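Local coordinates for 70 kDa protein (Xanthomonas sp., PDB 4B2N) that oxidatively cleaves the polyisoprene chains of natural rubber as a processive dioxygenase that carries two covalently bound heme c groups, at residues Q109-A114 against L238-S243; G376-I381 against T644-D649; A65-L70 against S305-N310. All blocks are in the same frame, centred on the assembly; numbering follows the deposited sequence. Where two conformers were deposited one is given.

Overall arrangement
The three contacts lie far apart in a single chain whose structure is mostly loop. Contact 3 joins 65-70 to 305-310, and contact 1 (109-114 with 238-243) is nested inside the loop it closes; contact 2 (376-381 with 644-649) opens only after both have closed. Centres of contacts 1 and 2 are about 45 Å apart, on opposite sides of the chain's centre, while contact 3 sits about 30 Å from contact 1 and 33 Å from contact 2. Contacts 1 and 3, through edge strand 112-113 and strand 306-307, thus tie distant parts of the chain together near the first heme c, and contact 2, leading into helix 649-660, does so beside the second.

Contact 1: residues Q109-A114 against L238-S243; sequences QPMALA and LPLPWS
Leu238 and Pro239 both lie over the same face of the Gln109 side-chain amide. Leu238 CD2 stands 3.8 Å from Gln109 NE2, and the Pro239 ring brings CD to 4.1 Å from Gln109 OE1. Both side chains cross the glutamine at about a right angle. At one edge of the amide, Gln109 NE2 donates to Pro110 O at 3.1 Å, nearly straight (168°), in the amide plane and on a lone pair of the carbonyl; OE1 accepts from Ile322 N. Held at both polar atoms, the amide is fixed in rotation and offers a flat surface to the apolar groups. The other branch of Leu238 reaches past it, CD1 lying 3.3 Å from Pro110 O and also against Met111 CA. Met111, extended to its sulfur (chi2 173°), crosses Leu240 at about a right angle, with SD 3.6 Å from Leu240 CD1 in the conformer given, one of two deposited. Helix 218-226 packs on Met111 and Leu240, helix 599-607 on Pro239 and Leu240, and Pro241 next along touches a heme c. Met111 and Ala112 together pair with the single residue Ile187, forming a classic beta bulge on edge strand 112-113 of the antiparallel sheet 112-113/186-189/173-174.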
loop_
_atom_site.group_PDB
_atom_site.type_symbol
_atom_site.label_atom_id
_atom_site.label_comp_id
_atom_site.label_asym_id
_atom_site.label_seq_id
_atom_site.Cartn_x
_atom_site.Cartn_y
_atom_site.Cartn_z
ATOM N N GLN A 109 14.302 -4.033 -6.034
ATOM C CA GLN A 109 15.359 -5.045 -6.005
ATOM C C GLN A 109 15.191 -6.234 -6.968
ATOM O O GLN A 109 14.303 -7.002 -6.772
ATOM C CB GLN A 109 15.435 -5.578 -4.543
ATOM C CG GLN A 109 16.555 -6.609 -4.379
ATOM C CD GLN A 109 17.880 -6.036 -4.709
ATOM O OE1 GLN A 109 18.328 -5.040 -4.069
ATOM N NE2 GLN A 109 18.584 -6.669 -5.633
ATOM N N PRO A 110 16.114 -6.432 -7.948
ATOM C CA PRO A 110 15.994 -7.620 -8.805
ATOM C C PRO A 110 16.131 -8.896 -7.995
ATOM O O PRO A 110 16.944 -8.940 -7.054
ATOM C CB PRO A 110 17.208 -7.501 -9.728
ATOM C CG PRO A 110 17.369 -6.021 -9.924
ATOM C CD PRO A 110 17.027 -5.432 -8.545
ATOM N N MET A 111 15.437 -9.956 -8.401
ATOM C CA MET A 111 15.455 -11.210 -7.628
ATOM C C MET A 111 16.110 -12.358 -8.364
ATOM O O MET A 111 16.623 -13.243 -7.718
ATOM C CB MET A 111 14.067 -11.631 -7.140
ATOM C CG MET A 111 13.446 -10.573 -6.288
ATOM S SD MET A 111 11.713 -10.905 -5.834
ATOM C CE MET A 111 11.083 -11.487 -7.394
ATOM N N ALA A 112 16.020 -12.383 -9.696
ATOM C CA ALA A 112 16.422 -13.565 -10.500
ATOM C C ALA A 112 16.936 -13.137 -11.862
ATOM O O ALA A 112 16.511 -12.107 -12.420
ATOM C CB ALA A 112 15.210 -14.488 -10.637
ATOM N N LEU A 113 17.840 -13.913 -12.448
ATOM C CA LEU A 113 18.193 -13.774 -13.835
ATOM C C LEU A 113 16.967 -14.091 -14.667
ATOM O O LEU A 113 16.097 -14.931 -14.282
ATOM C CB LEU A 113 19.299 -14.818 -14.189
ATOM C CG LEU A 113 20.569 -14.685 -13.353
ATOM C CD1 LEU A 113 21.347 -15.993 -13.579
ATOM C CD2 LEU A 113 21.448 -13.520 -13.792
ATOM N N ALA A 114 16.865 -13.426 -15.806
ATOM C CA ALA A 114 15.781 -13.790 -16.702
ATOM C C ALA A 114 15.715 -15.319 -17.032
ATOM O O ALA A 114 14.614 -15.941 -17.033
ATOM C CB ALA A 114 15.869 -12.929 -17.936
ATOM N N LEU A 238 18.572 -10.887 -0.250
ATOM C CA LEU A 238 18.039 -9.624 -0.829
ATOM C C LEU A 238 17.046 -8.990 0.088
ATOM O O LEU A 238 16.315 -9.708 0.747
ATOM C CB LEU A 238 17.348 -9.930 -2.115
ATOM C CG LEU A 238 18.335 -10.522 -3.146
ATOM C CD1 LEU A 238 17.622 -10.883 -4.457
ATOM C CD2 LEU A 238 19.545 -9.649 -3.415
ATOM N N PRO A 239 17.017 -7.656 0.160
ATOM C CA PRO A 239 15.990 -7.009 0.985
ATOM C C PRO A 239 14.639 -7.067 0.162
ATOM O O PRO A 239 14.433 -6.287 -0.742
ATOM C CB PRO A 239 16.499 -5.600 1.176
ATOM C CG PRO A 239 17.480 -5.383 0.026
ATOM C CD PRO A 239 18.055 -6.723 -0.348
ATOM N N LEU A 240 13.776 -8.031 0.427
ATOM C CA LEU A 240 12.526 -8.095 -0.344
ATOM C C LEU A 240 11.467 -8.537 0.640
ATOM O O LEU A 240 11.790 -9.100 1.671
ATOM C CB LEU A 240 12.636 -8.985 -1.584
ATOM C CG LEU A 240 12.542 -10.485 -1.361
ATOM C CD1 LEU A 240 12.949 -11.372 -2.500
ATOM C CD2 LEU A 240 13.492 -10.686 -0.260
ATOM N N PRO A 241 10.208 -8.207 0.368
ATOM C CA PRO A 241 9.177 -8.433 1.377
ATOM C C PRO A 241 8.760 -9.896 1.436
ATOM O O PRO A 241 9.071 -10.659 0.516
ATOM C CB PRO A 241 8.003 -7.551 0.934
ATOM C CG PRO A 241 8.321 -7.052 -0.410
ATOM C CD PRO A 241 9.703 -7.542 -0.851
ATOM N N TRP A 242 8.115 -10.285 2.554
ATOM C CA TRP A 242 7.624 -11.678 2.711
ATOM C C TRP A 242 6.173 -11.577 3.031
ATOM O O TRP A 242 5.647 -10.449 3.142
ATOM C CB TRP A 242 8.431 -12.312 3.843
ATOM C CG TRP A 242 8.298 -13.819 3.951
ATOM C CD1 TRP A 242 7.444 -14.507 4.804
ATOM C CD2 TRP A 242 9.081 -14.858 3.235
ATOM N NE1 TRP A 242 7.617 -15.871 4.650
ATOM C CE2 TRP A 242 8.585 -16.147 3.716
ATOM C CE3 TRP A 242 10.094 -14.839 2.282
ATOM C CZ2 TRP A 242 9.129 -17.368 3.283
ATOM C CZ3 TRP A 242 10.641 -16.069 1.826
ATOM C CH2 TRP A 242 10.163 -17.293 2.314
ATOM N N SER A 243 5.470 -12.706 3.179
ATOM C CA SER A 243 4.115 -12.580 3.627
ATOM C C SER A 243 3.771 -13.856 4.362
ATOM O O SER A 243 4.454 -14.899 4.200
ATOM C CB SER A 243 3.168 -12.378 2.439
ATOM O OG SER A 243 3.241 -13.468 1.545
#

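Contact 2: residues G376-I381 against T644-D649; sequences GANGAI and TQSLTD
Asn378 reaches across to Gln645 and Ser646 with its amide. From CB the chain turns to put CG anti to the carbonyl carbon (chi1 -69°), and CG comes within 3.8 Å of Gln645 NE2. OD1 accepts a hydrogen bond from the same NE2, which arrives nearly along the C=O axis. The separation of 2.5 Å between Gln645 NE2 and Asn378 OD1 is too short for an ordinary amide pair, so its exact length is doubtful. The two side chains run antiparallel past one another, their amides nearly coplanar (21°). ND2, at the other tip, lies 3.6 Å from Ser646 CB and donates to Phe643 O, two residues after the axial ligand His641. Next to this pair, Ala377 CB packs on Ser646 CB at 3.7 Å, while Ser646 OG bonds to Leu372 O. Asn378 is the third residue of the type II turn 376-379 and has the positive phi (54°) of that position; a type I turn follows to Ile381. Its neutral amide is apparently an acceptor toward the exposed Gln645 and a donor toward backbone near the second heme. With Ser646 bonded to Leu372 O and the CB packing, the segments meet without a charge pair between them.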
loop_
_atom_site.group_PDB
_atom_site.type_symbol
_atom_site.label_atom_id
_atom_site.label_comp_id
_atom_site.label_asym_id
_atom_site.label_seq_id
_atom_site.Cartn_x
_atom_site.Cartn_y
_atom_site.Cartn_z
ATOM N N GLY A 376 -27.899 6.216 22.902
ATOM C CA GLY A 376 -26.949 5.458 23.744
ATOM C C GLY A 376 -26.196 4.226 23.211
ATOM O O GLY A 376 -25.472 3.563 23.988
ATOM N N ALA A 377 -26.318 3.928 21.914
ATOM C CA ALA A 377 -25.540 2.842 21.265
ATOM C C ALA A 377 -24.012 3.021 21.381
ATOM O O ALA A 377 -23.507 4.162 21.520
ATOM C CB ALA A 377 -25.925 2.747 19.800
ATOM N N ASN A 378 -23.275 1.914 21.343
ATOM C CA ASN A 378 -21.793 1.992 21.308
ATOM C C ASN A 378 -21.185 2.817 22.446
ATOM O O ASN A 378 -20.131 3.426 22.251
ATOM C CB ASN A 378 -21.377 2.625 19.988
ATOM C CG ASN A 378 -21.664 1.721 18.828
ATOM O OD1 ASN A 378 -21.427 0.513 18.917
ATOM N ND2 ASN A 378 -22.178 2.270 17.754
ATOM N N GLY A 379 -21.894 2.866 23.587
ATOM C CA GLY A 379 -21.479 3.559 24.837
ATOM C C GLY A 379 -20.027 3.272 25.228
ATOM O O GLY A 379 -19.318 4.165 25.717
ATOM N N ALA A 380 -19.574 2.050 24.962
ATOM C CA ALA A 380 -18.210 1.589 25.307
ATOM C C ALA A 380 -17.096 1.998 24.306
ATOM O O ALA A 380 -15.909 1.779 24.564
ATOM C CB ALA A 380 -18.220 0.065 25.375
ATOM N N ILE A 381 -17.479 2.531 23.161
ATOM C CA ILE A 381 -16.490 2.962 22.149
ATOM C C ILE A 381 -16.404 4.458 22.193
ATOM O O ILE A 381 -17.383 5.113 21.843
ATOM C CB ILE A 381 -16.898 2.486 20.726
ATOM C CG1 ILE A 381 -16.972 0.950 20.718
ATOM C CG2 ILE A 381 -15.890 2.994 19.679
ATOM C CD1 ILE A 381 -17.798 0.356 19.593
ATOM N N THR A 644 -20.388 0.040 13.811
ATOM C CA THR A 644 -21.429 -0.294 12.839
ATOM C C THR A 644 -22.522 -1.303 13.319
ATOM O O THR A 644 -23.560 -1.476 12.676
ATOM C CB THR A 644 -20.794 -0.793 11.575
ATOM O OG1 THR A 644 -19.981 -1.932 11.884
ATOM C CG2 THR A 644 -19.887 0.276 11.010
ATOM N N GLN A 645 -22.257 -1.982 14.412
ATOM C CA GLN A 645 -23.239 -2.947 14.991
ATOM C C GLN A 645 -24.577 -2.316 15.362
ATOM O O GLN A 645 -25.554 -3.030 15.454
ATOM C CB GLN A 645 -22.668 -3.577 16.244
ATOM C CG GLN A 645 -22.699 -2.625 17.419
ATOM C CD GLN A 645 -21.666 -2.976 18.464
ATOM O OE1 GLN A 645 -21.145 -4.098 18.499
ATOM N NE2 GLN A 645 -21.326 -2.001 19.313
ATOM N N SER A 646 -24.583 -1.005 15.580
ATOM C CA SER A 646 -25.787 -0.259 15.987
ATOM C C SER A 646 -26.724 -0.061 14.778
ATOM O O SER A 646 -27.897 0.302 14.964
ATOM C CB SER A 646 -25.381 1.108 16.566
ATOM O OG SER A 646 -24.943 2.043 15.539
ATOM N N LEU A 647 -26.218 -0.290 13.553
ATOM C CA LEU A 647 -27.028 -0.156 12.335
ATOM C C LEU A 647 -28.126 -1.208 12.273
ATOM O O LEU A 647 -28.034 -2.245 12.917
ATOM C CB LEU A 647 -26.171 -0.295 11.066
ATOM C CG LEU A 647 -25.186 0.836 10.965
ATOM C CD1 LEU A 647 -24.130 0.409 9.951
ATOM C CD2 LEU A 647 -25.909 2.084 10.458
ATOM N N THR A 648 -29.166 -0.927 11.491
ATOM C CA THR A 648 -30.153 -1.951 11.181
ATOM C C THR A 648 -29.750 -2.599 9.891
ATOM O O THR A 648 -29.007 -1.991 9.098
ATOM C CB THR A 648 -31.601 -1.413 11.051
ATOM O OG1 THR A 648 -31.724 -0.546 9.884
ATOM C CG2 THR A 648 -32.139 -0.773 12.448
ATOM N N ASP A 649 -30.214 -3.831 9.670
ATOM C CA ASP A 649 -29.937 -4.468 8.392
ATOM C C ASP A 649 -30.468 -3.621 7.225
ATOM O O ASP A 649 -29.853 -3.602 6.150
ATOM C CB ASP A 649 -30.537 -5.870 8.329
ATOM C CG ASP A 649 -29.701 -6.918 9.042
ATOM O OD1 ASP A 649 -28.628 -6.662 9.644
ATOM O OD2 ASP A 649 -30.178 -8.053 9.041
#

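Contact 3: residues A65-L70 against S305-N310; sequences AYFVDL and SLSSDN
Ser307 OG donates to Val68 O at 2.6 Å, and Asp309 OD2 accepts from Leu70 N at 2.8 Å. The serine hydroxyl is placed for this by standing anti to its own backbone N (chi1 -178°). The bond to the aspartate is bent (140°) and meets OD2 on the anti side, 29° out of the carboxylate plane; His71 ND1 also bonds to OD2. A water donates to Asp69 OD1 and to Asp309 OD1, bridging the two carboxylates. Their like charges come close, Asp69 OD1 standing 3.6 Å from Asp309 OD2. That closeness may raise the pKa of one of them, although His71, the water and, for Asp69, the backbone N of Asn72 would ease the repulsion. Ser307 OG also accepts from Asp309 N, an ST turn within the type I turn 307-310 that leaves strand 306-307. Beside this turn, Ser308 OG bonds to Lys297 O and to Arg294, a residue that binds the first heme c. Around these bonds, Ser307 OG sits over the centre of one face of the Phe67 ring, 4.1 Å above its plane, and Phe67 CZ is 3.6 Å from Asp309 CB. Leu70 runs side by side with Asn310, its CD1 3.4 Å from Asn310 CB.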
loop_
_atom_site.group_PDB
_atom_site.type_symbol
_atom_site.label_atom_id
_atom_site.label_comp_id
_atom_site.label_asym_id
_atom_site.label_seq_id
_atom_site.Cartn_x
_atom_site.Cartn_y
_atom_site.Cartn_z
ATOM N N ALA A 65 -5.957 15.182 10.189
ATOM C CA ALA A 65 -4.677 14.771 9.605
ATOM C C ALA A 65 -4.320 15.779 8.526
ATOM O O ALA A 65 -4.845 15.704 7.386
ATOM C CB ALA A 65 -4.780 13.370 9.026
ATOM N N TYR A 66 -3.434 16.714 8.893
ATOM C CA TYR A 66 -3.206 17.832 8.038
ATOM C C TYR A 66 -2.166 17.530 7.016
ATOM O O TYR A 66 -1.199 16.822 7.309
ATOM C CB TYR A 66 -2.838 19.092 8.796
ATOM C CG TYR A 66 -3.916 19.560 9.752
ATOM C CD1 TYR A 66 -5.223 19.779 9.321
ATOM C CD2 TYR A 66 -3.640 19.765 11.091
ATOM C CE1 TYR A 66 -6.230 20.207 10.217
ATOM C CE2 TYR A 66 -4.651 20.180 11.986
ATOM C CZ TYR A 66 -5.931 20.429 11.523
ATOM O OH TYR A 66 -6.955 20.835 12.384
ATOM N N PHE A 67 -2.365 18.115 5.842
ATOM C CA PHE A 67 -1.393 18.146 4.780
ATOM C C PHE A 67 -0.199 18.995 5.187
ATOM O O PHE A 67 -0.380 20.028 5.788
ATOM C CB PHE A 67 -2.054 18.780 3.582
ATOM C CG PHE A 67 -1.284 18.673 2.312
ATOM C CD1 PHE A 67 -1.313 17.465 1.529
ATOM C CD2 PHE A 67 -0.509 19.723 1.899
ATOM C CE1 PHE A 67 -0.618 17.364 0.324
ATOM C CE2 PHE A 67 0.139 19.663 0.656
ATOM C CZ PHE A 67 0.103 18.462 -0.128
ATOM N N VAL A 68 1.024 18.588 4.825
ATOM C CA VAL A 68 2.195 19.424 5.049
ATOM C C VAL A 68 2.847 19.700 3.708
ATOM O O VAL A 68 3.204 18.763 2.967
ATOM C CB VAL A 68 3.265 18.772 5.983
ATOM C CG1 VAL A 68 4.510 19.674 6.021
ATOM C CG2 VAL A 68 2.684 18.636 7.359
ATOM N N ASP A 69 3.017 20.968 3.409
ATOM C CA ASP A 69 3.542 21.386 2.122
ATOM C C ASP A 69 5.057 21.401 2.242
ATOM O O ASP A 69 5.614 22.228 2.940
ATOM C CB ASP A 69 2.935 22.746 1.728
ATOM C CG ASP A 69 3.456 23.249 0.384
ATOM O OD1 ASP A 69 4.396 22.642 -0.195
ATOM O OD2 ASP A 69 2.965 24.287 -0.071
ATOM N N LEU A 70 5.741 20.434 1.610
ATOM C CA LEU A 70 7.204 20.404 1.657
ATOM C C LEU A 70 7.872 21.295 0.607
ATOM O O LEU A 70 9.083 21.633 0.715
ATOM C CB LEU A 70 7.743 18.946 1.404
ATOM C CG LEU A 70 7.119 18.018 2.461
ATOM C CD1 LEU A 70 7.349 16.551 2.075
ATOM C CD2 LEU A 70 7.610 18.376 3.891
ATOM N N SER A 305 0.948 8.616 8.766
ATOM C CA SER A 305 2.196 9.134 9.378
ATOM C C SER A 305 2.892 10.301 8.616
ATOM O O SER A 305 3.605 11.118 9.248
ATOM C CB SER A 305 3.174 7.993 9.487
ATOM O OG SER A 305 3.401 7.414 8.232
ATOM N N LEU A 306 2.774 10.331 7.296
ATOM C CA LEU A 306 3.474 11.323 6.475
ATOM C C LEU A 306 2.605 12.123 5.573
ATOM O O LEU A 306 1.602 11.624 5.111
ATOM C CB LEU A 306 4.529 10.619 5.601
ATOM C CG LEU A 306 5.567 9.771 6.346
ATOM C CD1 LEU A 306 6.308 8.856 5.418
ATOM C CD2 LEU A 306 6.560 10.668 7.083
ATOM N N SER A 307 3.012 13.361 5.252
ATOM C CA SER A 307 2.299 14.201 4.266
ATOM C C SER A 307 2.227 13.573 2.907
ATOM O O SER A 307 3.243 13.051 2.409
ATOM C CB SER A 307 3.038 15.526 4.067
ATOM O OG SER A 307 2.301 16.339 3.147
ATOM N N SER A 308 1.059 13.645 2.264
ATOM C CA SER A 308 0.967 13.240 0.868
ATOM C C SER A 308 1.784 14.093 -0.113
ATOM O O SER A 308 1.857 13.756 -1.275
ATOM C CB SER A 308 -0.489 13.199 0.389
ATOM O OG SER A 308 -1.140 12.154 1.104
ATOM N N ASP A 309 2.319 15.222 0.342
ATOM C CA ASP A 309 3.247 16.011 -0.512
ATOM C C ASP A 309 4.593 15.268 -0.740
ATOM O O ASP A 309 5.360 15.574 -1.683
ATOM C CB ASP A 309 3.523 17.386 0.105
ATOM C CG ASP A 309 3.988 18.402 -0.958
ATOM O OD1 ASP A 309 3.371 18.493 -2.058
ATOM O OD2 ASP A 309 4.970 19.131 -0.706
ATOM N N ASN A 310 4.874 14.317 0.131
ATOM C CA ASN A 310 6.168 13.684 0.171
ATOM C C ASN A 310 6.189 12.515 -0.767
ATOM O O ASN A 310 5.181 11.891 -0.974
ATOM C CB ASN A 310 6.575 13.278 1.606
ATOM C CG ASN A 310 6.676 11.777 1.772
ATOM O OD1 ASN A 310 7.710 11.224 1.618
ATOM N ND2 ASN A 310 5.558 11.132 2.122
HETATM O O HOH W 1 3.165 21.188 -2.304
#